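Local coordinates for Serine/threonine-protein acetyltransferase HopZ1a (PDB 5KLP) that transfers acetyl groups from acetyl-CoA to serine, threonine and lysine residues of proteins, host tubulin among its targets, with inositol hexakisphosphate as cofactor, at residues L23-V34 against G45-S53; T120-D128 against S186-A197. The protein carries 10 engineered substitutions. All coordinates share one frame; numbering follows the deposited sequence.

How the interactions relate
Interaction 1 comes first along the chain and closes before interaction 2 opens; their centres lie about 21 Å apart. The first pairs helix 21-36 with helix 40-53 at the periphery, about 22 Å from the centre of the chain, whereas the second sets helix 189-202 against strand 125-130 of the mixed sheet, about 5 Å from that centre, and carries the catalytic His123 and Cys189. A salt bridge between Arg51 and Asp188 ties the two together, and helix 324-340 touches both. Each also supplies a residue that binds inositol hexakisphosphate, Lys26 from 23-34 and Asn195 from 186-197, so the cofactor spans the peripheral helices and the catalytic core, consistent with allosteric activation.

Interaction 1 of 2, residues L23-V34 against G45-S53; sequences LQQKINDLKPYV and GQAALDRAS. With IHP (inositol hexakisphosphate), chain D.
An antiparallel helical hairpin beside the inositol hexakisphosphate pocket brings Leu49 as a knob into a hole formed by Ile27, Leu30, Lys31 and Val34. The helix segments run at 156° to each other, their axes 10.1 Å apart at closest approach. The two methyls of Leu49 divide the work. CD1 meets Val34 CG2 tip to tip at 3.7 Å, while CD2 is the branch that reaches Leu30 CD2, 3.9 Å away, and Ile27 CG2. Where Val34 closes on the other helix, Gly45 has no side chain, and its CA comes within 3.9 Å of Val34 CG2. Toward the other end, Ile27 lies with CG1 beside the backbone N (chi1 -72°), carrying CD1 to Ala52 CB at 4.0 Å and Ser53 OG at 3.6 Å. That hydroxyl is turned back onto its own helix, donating to Leu49 O (2.8 Å from OG), a carbonyl that also accepts a bond from Ser53 N. A bend at the last torsion of Lys26 (chi4 -89°) turns NZ onto O44 of the inositol hexakisphosphate, 2.7 Å away, a hydrogen bond that links the hairpin to the cofactor. Helix 324-340 packs against Leu30, Ala48 and Ala52, and helix 61-79 touches Ala47 and Arg51.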
loop_
_atom_site.group_PDB
_atom_site.type_symbol
_atom_site.label_atom_id
_atom_site.label_comp_id
_atom_site.label_asym_id
_atom_site.label_seq_id
_atom_site.Cartn_x
_atom_site.Cartn_y
_atom_site.Cartn_z
ATOM N N LEU A 23 15.668 -2.524 13.722
ATOM C CA LEU A 23 14.392 -3.067 14.161
ATOM C C LEU A 23 14.307 -3.087 15.682
ATOM O O LEU A 23 13.282 -2.724 16.250
ATOM C CB LEU A 23 14.205 -4.479 13.613
ATOM C CG LEU A 23 12.811 -5.107 13.626
ATOM C CD1 LEU A 23 11.760 -4.197 13.002
ATOM C CD2 LEU A 23 12.875 -6.437 12.888
ATOM N N GLN A 24 15.404 -3.469 16.332
ATOM C CA GLN A 24 15.464 -3.521 17.788
ATOM C C GLN A 24 15.220 -2.146 18.402
ATOM O O GLN A 24 14.615 -2.029 19.469
ATOM C CB GLN A 24 16.814 -4.093 18.251
ATOM C CG GLN A 24 16.947 -4.270 19.760
ATOM C CD GLN A 24 15.912 -5.219 20.344
ATOM O OE1 GLN A 24 15.060 -4.817 21.132
ATOM N NE2 GLN A 24 15.992 -6.480 19.974
ATOM N N GLN A 25 15.692 -1.103 17.732
ATOM C CA GLN A 25 15.492 0.249 18.230
ATOM C C GLN A 25 14.001 0.592 18.155
ATOM O O GLN A 25 13.446 1.249 19.042
ATOM C CB GLN A 25 16.326 1.232 17.416
ATOM C CG GLN A 25 16.426 2.652 17.936
ATOM C CD GLN A 25 16.980 2.742 19.365
ATOM O OE1 GLN A 25 17.877 1.991 19.737
ATOM N NE2 GLN A 25 16.543 3.754 20.110
ATOM N N LYS A 26 13.341 0.134 17.097
ATOM C CA LYS A 26 11.906 0.369 16.994
ATOM C C LYS A 26 11.152 -0.451 18.042
ATOM O O LYS A 26 10.152 0.005 18.581
ATOM C CB LYS A 26 11.397 0.071 15.589
ATOM C CG LYS A 26 11.892 1.056 14.544
ATOM C CD LYS A 26 11.304 0.723 13.187
ATOM C CE LYS A 26 11.716 1.726 12.112
ATOM N NZ LYS A 26 10.795 2.891 11.999
ATOM N N ILE A 27 11.646 -1.650 18.334
ATOM C CA ILE A 27 11.094 -2.465 19.413
ATOM C C ILE A 27 11.249 -1.740 20.758
ATOM O O ILE A 27 10.288 -1.604 21.521
ATOM C CB ILE A 27 11.783 -3.859 19.481
ATOM C CG1 ILE A 27 11.337 -4.728 18.305
ATOM C CG2 ILE A 27 11.492 -4.554 20.810
ATOM C CD1 ILE A 27 12.139 -5.988 18.146
ATOM N N ASN A 28 12.462 -1.281 21.047
ATOM C CA ASN A 28 12.729 -0.591 22.309
ATOM C C ASN A 28 11.931 0.713 22.477
ATOM O O ASN A 28 11.532 1.071 23.585
ATOM C CB ASN A 28 14.222 -0.317 22.442
ATOM C CG ASN A 28 15.031 -1.601 22.531
ATOM O OD1 ASN A 28 14.490 -2.657 22.868
ATOM N ND2 ASN A 28 16.330 -1.514 22.255
ATOM N N ASP A 29 11.718 1.427 21.380
ATOM C CA ASP A 29 10.932 2.651 21.414
ATOM C C ASP A 29 9.462 2.366 21.731
ATOM O O ASP A 29 8.807 3.155 22.410
ATOM C CB ASP A 29 11.055 3.411 20.092
ATOM C CG ASP A 29 12.415 4.064 19.921
ATOM O OD1 ASP A 29 13.110 4.265 20.938
ATOM O OD2 ASP A 29 12.782 4.393 18.772
ATOM N N LEU A 30 8.940 1.247 21.237
ATOM C CA LEU A 30 7.523 0.967 21.397
ATOM C C LEU A 30 7.220 0.350 22.762
ATOM O O LEU A 30 6.185 0.643 23.364
ATOM C CB LEU A 30 7.017 0.042 20.281
ATOM C CG LEU A 30 5.549 -0.376 20.446
ATOM C CD1 LEU A 30 4.634 0.847 20.523
ATOM C CD2 LEU A 30 5.086 -1.327 19.344
ATOM N N LYS A 31 8.145 -0.470 23.257
ATOM C CA LYS A 31 7.923 -1.267 24.456
ATOM C C LYS A 31 7.323 -0.535 25.674
ATOM O O LYS A 31 6.347 -1.022 26.246
ATOM C CB LYS A 31 9.239 -1.936 24.856
ATOM C CG LYS A 31 9.079 -3.074 25.831
ATOM C CD LYS A 31 10.219 -4.056 25.681
ATOM C CE LYS A 31 10.363 -4.484 24.237
ATOM N NZ LYS A 31 11.563 -5.349 24.060
ATOM N N PRO A 32 7.884 0.624 26.076
ATOM C CA PRO A 32 7.286 1.286 27.247
ATOM C C PRO A 32 5.841 1.723 27.010
ATOM O O PRO A 32 5.044 1.705 27.946
ATOM C CB PRO A 32 8.201 2.499 27.485
ATOM C CG PRO A 32 8.860 2.735 26.194
ATOM C CD PRO A 32 9.029 1.389 25.554
ATOM N N TYR A 33 5.508 2.120 25.786
ATOM C CA TYR A 33 4.132 2.510 25.498
ATOM C C TYR A 33 3.201 1.325 25.665
ATOM O O TYR A 33 2.110 1.456 26.228
ATOM C CB TYR A 33 3.990 3.059 24.083
ATOM C CG TYR A 33 4.695 4.369 23.818
ATOM C CD1 TYR A 33 4.123 5.582 24.208
ATOM C CD2 TYR A 33 5.914 4.402 23.152
ATOM C CE1 TYR A 33 4.753 6.783 23.950
ATOM C CE2 TYR A 33 6.552 5.602 22.889
ATOM C CZ TYR A 33 5.968 6.786 23.291
ATOM O OH TYR A 33 6.604 7.977 23.033
ATOM N N VAL A 34 3.644 0.163 25.191
ATOM C CA VAL A 34 2.849 -1.049 25.301
ATOM C C VAL A 34 2.685 -1.417 26.778
ATOM O O VAL A 34 1.619 -1.858 27.206
ATOM C CB VAL A 34 3.488 -2.219 24.524
ATOM C CG1 VAL A 34 2.785 -3.527 24.835
ATOM C CG2 VAL A 34 3.458 -1.944 23.028
ATOM N N GLY A 45 -0.170 -4.298 20.329
ATOM C CA GLY A 45 1.217 -3.905 20.480
ATOM C C GLY A 45 2.133 -5.059 20.833
ATOM O O GLY A 45 3.217 -5.187 20.277
ATOM N N GLN A 46 1.694 -5.919 21.746
ATOM C CA GLN A 46 2.537 -7.024 22.178
ATOM C C GLN A 46 2.728 -8.030 21.055
ATOM O O GLN A 46 3.832 -8.543 20.858
ATOM C CB GLN A 46 1.945 -7.707 23.413
ATOM C CG GLN A 46 2.863 -8.738 24.045
ATOM C CD GLN A 46 4.236 -8.178 24.363
ATOM O OE1 GLN A 46 4.372 -7.237 25.148
ATOM N NE2 GLN A 46 5.263 -8.754 23.750
ATOM N N ALA A 47 1.654 -8.300 20.312
ATOM C CA ALA A 47 1.725 -9.209 19.168
ATOM C C ALA A 47 2.704 -8.681 18.124
ATOM O O ALA A 47 3.507 -9.436 17.571
ATOM C CB ALA A 47 0.348 -9.397 18.547
ATOM N N ALA A 48 2.619 -7.383 17.847
ATOM C CA ALA A 48 3.502 -6.755 16.864
ATOM C C ALA A 48 4.951 -6.794 17.335
ATOM O O ALA A 48 5.865 -6.977 16.533
ATOM C CB ALA A 48 3.079 -5.330 16.599
ATOM N N LEU A 49 5.145 -6.611 18.641
ATOM C CA LEU A 49 6.473 -6.680 19.238
ATOM C C LEU A 49 7.036 -8.084 19.100
ATOM O O LEU A 49 8.176 -8.262 18.679
ATOM C CB LEU A 49 6.432 -6.261 20.713
ATOM C CG LEU A 49 6.314 -4.756 20.980
ATOM C CD1 LEU A 49 6.026 -4.498 22.451
ATOM C CD2 LEU A 49 7.591 -4.050 20.568
ATOM N N ASP A 50 6.213 -9.074 19.439
ATOM C CA ASP A 50 6.589 -10.470 19.311
ATOM C C ASP A 50 6.970 -10.801 17.873
ATOM O O ASP A 50 7.960 -11.487 17.630
ATOM C CB ASP A 50 5.447 -11.389 19.763
ATOM C CG ASP A 50 5.157 -11.282 21.250
ATOM O OD1 ASP A 50 6.008 -10.750 21.994
ATOM O OD2 ASP A 50 4.078 -11.740 21.675
ATOM N N ARG A 51 6.186 -10.304 16.920
ATOM C CA ARG A 51 6.463 -10.557 15.504
ATOM C C ARG A 51 7.794 -9.971 15.066
ATOM O O ARG A 51 8.571 -10.623 14.368
ATOM C CB ARG A 51 5.341 -9.999 14.627
ATOM C CG ARG A 51 5.561 -10.181 13.123
ATOM C CD ARG A 51 4.323 -9.736 12.372
ATOM N NE ARG A 51 4.413 -9.887 10.919
ATOM C CZ ARG A 51 4.143 -11.009 10.258
ATOM N NH1 ARG A 51 3.782 -12.106 10.913
ATOM N NH2 ARG A 51 4.241 -11.037 8.938
ATOM N N ALA A 52 8.053 -8.730 15.459
ATOM C CA ALA A 52 9.307 -8.089 15.088
ATOM C C ALA A 52 10.475 -8.783 15.795
ATOM O O ALA A 52 11.601 -8.727 15.319
ATOM C CB ALA A 52 9.286 -6.603 15.421
ATOM N N SER A 53 10.199 -9.412 16.937
ATOM C CA SER A 53 11.236 -10.090 17.722
ATOM C C SER A 53 11.524 -11.494 17.212
ATOM O O SER A 53 12.509 -12.107 17.606
ATOM C CB SER A 53 10.830 -10.182 19.192
ATOM O OG SER A 53 10.670 -8.900 19.751
HETATM C C1 IHP D . 8.898 8.963 9.685
HETATM C C2 IHP D . 8.559 7.695 8.779
HETATM C C3 IHP D . 9.544 6.475 8.616
HETATM C C4 IHP D . 10.952 6.676 9.349
HETATM C C5 IHP D . 11.390 8.089 9.686
HETATM C C6 IHP D . 10.234 8.682 10.481
HETATM O O11 IHP D . 8.901 10.084 9.010
HETATM P P1 IHP D . 7.992 11.499 9.204
HETATM O O21 IHP D . 7.607 12.060 7.836
HETATM O O31 IHP D . 8.826 12.554 9.939
HETATM O O41 IHP D . 6.706 11.325 9.994
HETATM O O12 IHP D . 8.013 8.034 7.562
HETATM P P2 IHP D . 6.428 7.548 7.271
HETATM O O22 IHP D . 5.492 8.167 8.331
HETATM O O32 IHP D . 5.897 7.910 5.880
HETATM O O42 IHP D . 6.335 6.018 7.487
HETATM O O13 IHP D . 9.696 6.314 7.361
HETATM P P3 IHP D . 9.378 5.091 6.247
HETATM O O23 IHP D . 7.935 4.614 6.078
HETATM O O33 IHP D . 9.764 5.953 5.047
HETATM O O43 IHP D . 10.292 3.876 6.376
HETATM O O14 IHP D . 11.943 6.041 8.707
HETATM P P4 IHP D . 12.488 4.579 9.148
HETATM O O24 IHP D . 11.561 3.462 8.665
HETATM O O34 IHP D . 13.919 4.318 8.635
HETATM O O44 IHP D . 12.558 4.469 10.683
HETATM O O15 IHP D . 11.869 8.827 8.672
HETATM P P5 IHP D . 13.499 9.315 8.553
HETATM O O25 IHP D . 14.370 8.545 9.553
HETATM O O35 IHP D . 14.058 9.030 7.132
HETATM O O45 IHP D . 13.685 10.809 8.839
HETATM O O16 IHP D . 10.628 9.772 11.136
HETATM P P6 IHP D . 10.093 10.221 12.614
HETATM O O26 IHP D . 9.871 8.991 13.494
HETATM O O36 IHP D . 11.096 11.155 13.314
HETATM O O46 IHP D . 8.769 10.986 12.504
#

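Interaction 2 of 2, residues T120-D128 against S186-A197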
loop_
_atom_site.group_PDB
_atom_site.type_symbol
_atom_site.label_atom_id
_atom_site.label_comp_id
_atom_site.label_asym_id
_atom_site.label_seq_id
_atom_site.Cartn_x
_atom_site.Cartn_y
_atom_site.Cartn_z
ATOM N N THR A 120 -15.603 -10.304 2.731
ATOM C CA THR A 120 -14.341 -9.578 2.561
ATOM C C THR A 120 -13.198 -10.479 3.011
ATOM O O THR A 120 -13.330 -11.236 3.966
ATOM C CB THR A 120 -14.313 -8.234 3.319
ATOM O OG1 THR A 120 -14.465 -8.472 4.720
ATOM C CG2 THR A 120 -15.457 -7.315 2.831
ATOM N N LEU A 121 -12.082 -10.406 2.295
ATOM C CA LEU A 121 -11.035 -11.399 2.436
ATOM C C LEU A 121 -9.669 -10.784 2.673
ATOM O O LEU A 121 -8.655 -11.361 2.260
ATOM C CB LEU A 121 -10.981 -12.279 1.183
ATOM C CG LEU A 121 -12.188 -13.194 0.983
ATOM C CD1 LEU A 121 -12.071 -14.008 -0.313
ATOM C CD2 LEU A 121 -12.340 -14.092 2.187
ATOM N N LYS A 122 -9.632 -9.641 3.354
ATOM C CA LYS A 122 -8.365 -8.964 3.592
ATOM C C LYS A 122 -7.695 -8.628 2.237
ATOM O O LYS A 122 -8.343 -8.063 1.346
ATOM C CB LYS A 122 -7.450 -9.829 4.479
ATOM C CG LYS A 122 -8.080 -10.290 5.818
ATOM C CD LYS A 122 -8.655 -9.109 6.621
ATOM C CE LYS A 122 -9.492 -9.561 7.836
ATOM N NZ LYS A 122 -10.859 -10.053 7.475
ATOM N N HIS A 123 -6.429 -9.006 2.064
ATOM C CA HIS A 123 -5.693 -8.652 0.832
ATOM C C HIS A 123 -5.863 -7.180 0.441
ATOM O O HIS A 123 -6.125 -6.851 -0.726
ATOM C CB HIS A 123 -6.136 -9.528 -0.345
ATOM C CG HIS A 123 -5.741 -10.961 -0.197
ATOM N ND1 HIS A 123 -6.430 -11.842 0.609
ATOM C CD2 HIS A 123 -4.709 -11.656 -0.727
ATOM C CE1 HIS A 123 -5.846 -13.027 0.555
ATOM N NE2 HIS A 123 -4.801 -12.941 -0.250
ATOM N N HIS A 124 -5.714 -6.311 1.424
ATOM C CA HIS A 124 -5.996 -4.889 1.273
ATOM C C HIS A 124 -5.199 -4.171 0.192
ATOM O O HIS A 124 -4.062 -4.528 -0.110
ATOM C CB HIS A 124 -5.757 -4.193 2.609
ATOM C CG HIS A 124 -6.736 -4.583 3.669
ATOM N ND1 HIS A 124 -6.773 -5.844 4.222
ATOM C CD2 HIS A 124 -7.738 -3.884 4.254
ATOM C CE1 HIS A 124 -7.743 -5.902 5.119
ATOM N NE2 HIS A 124 -8.347 -4.728 5.153
ATOM N N VAL A 125 -5.807 -3.138 -0.373
ATOM C CA VAL A 125 -5.096 -2.226 -1.255
ATOM C C VAL A 125 -5.407 -0.808 -0.822
ATOM O O VAL A 125 -6.258 -0.589 0.041
ATOM C CB VAL A 125 -5.489 -2.418 -2.730
ATOM C CG1 VAL A 125 -5.129 -3.838 -3.184
ATOM C CG2 VAL A 125 -6.978 -2.129 -2.914
HETATM N N MSE A 126 -4.698 0.144 -1.414
HETATM C CA MSE A 126 -4.893 1.560 -1.145
HETATM C C MSE A 126 -5.365 2.234 -2.414
HETATM O O MSE A 126 -4.764 2.037 -3.477
HETATM C CB MSE A 126 -3.594 2.200 -0.653
HETATM C CG MSE A 126 -3.754 3.594 -0.059
HETATM SE SE MSE A 126 -3.764 5.021 -1.383
HETATM C CE MSE A 126 -1.955 4.748 -2.124
ATOM N N ALA A 127 -6.429 3.032 -2.317
ATOM C CA ALA A 127 -6.844 3.825 -3.471
ATOM C C ALA A 127 -6.651 5.304 -3.194
ATOM O O ALA A 127 -7.089 5.816 -2.160
ATOM C CB ALA A 127 -8.297 3.540 -3.848
ATOM N N ASP A 128 -5.978 5.966 -4.130
ATOM C CA ASP A 128 -5.752 7.404 -4.103
ATOM C C ASP A 128 -6.696 8.065 -5.117
ATOM O O ASP A 128 -6.662 7.739 -6.299
ATOM C CB ASP A 128 -4.284 7.705 -4.427
ATOM C CG ASP A 128 -3.950 9.187 -4.330
ATOM O OD1 ASP A 128 -4.215 9.936 -5.291
ATOM O OD2 ASP A 128 -3.413 9.606 -3.289
ATOM N N SER A 186 0.621 -11.832 1.688
ATOM C CA SER A 186 -0.519 -10.946 1.860
ATOM C C SER A 186 -0.813 -10.711 3.340
ATOM O O SER A 186 -1.783 -10.040 3.689
ATOM C CB SER A 186 -1.740 -11.501 1.127
ATOM O OG SER A 186 -1.580 -11.310 -0.275
ATOM N N ASP A 187 0.054 -11.212 4.213
ATOM C CA ASP A 187 -0.185 -11.075 5.658
ATOM C C ASP A 187 -0.005 -9.652 6.191
ATOM O O ASP A 187 -0.569 -9.297 7.235
ATOM C CB ASP A 187 0.762 -11.986 6.453
ATOM C CG ASP A 187 0.723 -13.428 5.993
ATOM O OD1 ASP A 187 -0.298 -13.845 5.410
ATOM O OD2 ASP A 187 1.718 -14.149 6.233
ATOM N N ASP A 188 0.769 -8.838 5.478
ATOM C CA ASP A 188 1.059 -7.475 5.927
ATOM C C ASP A 188 0.409 -6.396 5.064
ATOM O O ASP A 188 0.769 -5.223 5.157
ATOM C CB ASP A 188 2.575 -7.241 5.984
ATOM C CG ASP A 188 3.284 -8.183 6.950
ATOM O OD1 ASP A 188 2.948 -8.207 8.156
ATOM O OD2 ASP A 188 4.172 -8.929 6.493
ATOM N N CYS A 189 -0.574 -6.778 4.258
ATOM C CA CYS A 189 -1.094 -5.871 3.246
ATOM C C CYS A 189 -1.755 -4.635 3.838
ATOM O O CYS A 189 -1.746 -3.577 3.222
ATOM C CB CYS A 189 -2.076 -6.624 2.343
ATOM S SG CYS A 189 -1.209 -7.512 1.009
ATOM N N VAL A 190 -2.294 -4.748 5.045
ATOM C CA VAL A 190 -2.843 -3.573 5.686
ATOM C C VAL A 190 -1.741 -2.555 5.969
ATOM O O VAL A 190 -1.946 -1.365 5.773
ATOM C CB VAL A 190 -3.564 -3.910 6.992
ATOM C CG1 VAL A 190 -4.073 -2.649 7.649
ATOM C CG2 VAL A 190 -4.727 -4.874 6.738
HETATM N N MSE A 191 -0.585 -3.023 6.440
HETATM C CA MSE A 191 0.525 -2.129 6.757
HETATM C C MSE A 191 1.095 -1.506 5.473
HETATM O O MSE A 191 1.415 -0.316 5.459
HETATM C CB MSE A 191 1.622 -2.871 7.532
HETATM C CG MSE A 191 1.267 -3.125 9.005
HETATM SE SE MSE A 191 0.798 -1.430 9.933
HETATM C CE MSE A 191 -1.144 -1.718 10.084
ATOM N N TYR A 192 1.218 -2.291 4.399
ATOM C CA TYR A 192 1.687 -1.715 3.127
ATOM C C TYR A 192 0.696 -0.666 2.639
ATOM O O TYR A 192 1.083 0.404 2.186
ATOM C CB TYR A 192 1.879 -2.783 2.039
ATOM C CG TYR A 192 3.186 -3.533 2.155
ATOM C CD1 TYR A 192 4.373 -2.976 1.703
ATOM C CD2 TYR A 192 3.234 -4.793 2.757
ATOM C CE1 TYR A 192 5.584 -3.665 1.829
ATOM C CE2 TYR A 192 4.426 -5.482 2.882
ATOM C CZ TYR A 192 5.595 -4.916 2.413
ATOM O OH TYR A 192 6.778 -5.609 2.545
ATOM N N SER A 193 -0.591 -0.979 2.740
ATOM C CA SER A 193 -1.614 -0.059 2.264
ATOM C C SER A 193 -1.617 1.239 3.071
ATOM O O SER A 193 -1.780 2.323 2.509
ATOM C CB SER A 193 -2.998 -0.727 2.313
ATOM O OG SER A 193 -3.066 -1.835 1.421
ATOM N N LEU A 194 -1.469 1.123 4.391
ATOM C CA LEU A 194 -1.405 2.306 5.252
ATOM C C LEU A 194 -0.161 3.120 4.919
ATOM O O LEU A 194 -0.226 4.340 4.753
ATOM C CB LEU A 194 -1.419 1.908 6.741
ATOM C CG LEU A 194 -1.220 3.044 7.746
ATOM C CD1 LEU A 194 -2.297 4.109 7.555
ATOM C CD2 LEU A 194 -1.224 2.533 9.200
ATOM N N ASN A 195 0.976 2.446 4.810
ATOM C CA ASN A 195 2.203 3.147 4.452
ATOM C C ASN A 195 2.063 3.826 3.103
ATOM O O ASN A 195 2.504 4.959 2.917
ATOM C CB ASN A 195 3.404 2.193 4.423
ATOM C CG ASN A 195 4.711 2.925 4.141
ATOM O OD1 ASN A 195 5.131 3.039 2.999
ATOM N ND2 ASN A 195 5.340 3.446 5.195
ATOM N N TYR A 196 1.429 3.129 2.169
ATOM C CA TYR A 196 1.251 3.643 0.821
ATOM C C TYR A 196 0.377 4.893 0.788
ATOM O O TYR A 196 0.623 5.815 -0.002
ATOM C CB TYR A 196 0.659 2.552 -0.073
ATOM C CG TYR A 196 1.705 1.608 -0.647
ATOM C CD1 TYR A 196 3.019 1.592 -0.154
ATOM C CD2 TYR A 196 1.392 0.761 -1.709
ATOM C CE1 TYR A 196 3.977 0.746 -0.687
ATOM C CE2 TYR A 196 2.346 -0.090 -2.259
ATOM C CZ TYR A 196 3.636 -0.090 -1.749
ATOM O OH TYR A 196 4.571 -0.932 -2.312
ATOM N N ALA A 197 -0.643 4.928 1.640
ATOM C CA ALA A 197 -1.509 6.106 1.741
ATOM C C ALA A 197 -0.691 7.312 2.173
ATOM O O ALA A 197 -0.795 8.390 1.584
ATOM C CB ALA A 197 -2.660 5.861 2.734
HETATM O O HOH W 1 -4.310 -10.288 3.323
#
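Cys189 O is gripped by two donors from Ser193, OG at 2.8 Å and the backbone N, which arrive from opposite faces of its carbonyl plane. Helix 189-202, which starts at the catalytic Cys189, lies with its first turn against the loop 120-124 and with later turns against strand 125-130, in keeping with the papain-like (clan CA) core of YopJ-family acetyltransferases. Ser193 OG also sits against the strand, 3.4 Å from Val125 CA. Catalytic His123 is held by its ND1, which donates to Leu121 O at 2.8 Å in a nearly straight bond (174°) lying in the ring plane; Ser186 OG approaches the ring obliquely, 3.2 Å from His123 CD2. NE2 of His123 and NE2 of His124 both hydrogen-bond a bound citrate, probably from the crystallisation liquor. A water bridges the backbones, accepting from His123 N and donating to Ser186 O, 2.6 Å from the water oxygen. The His124 ring receives Val190 CG2 over one face, a CH-pi contact 3.5 Å from the ring centroid; its ND1 is buried without a polar partner. Selenomethionine Met126 bends at chi2 (-84°) and chi3, turning its end across the helix: CG packs on Ala197 CB at 3.8 Å, and CE reaches the backbone of Tyr196, 3.5 Å from its O.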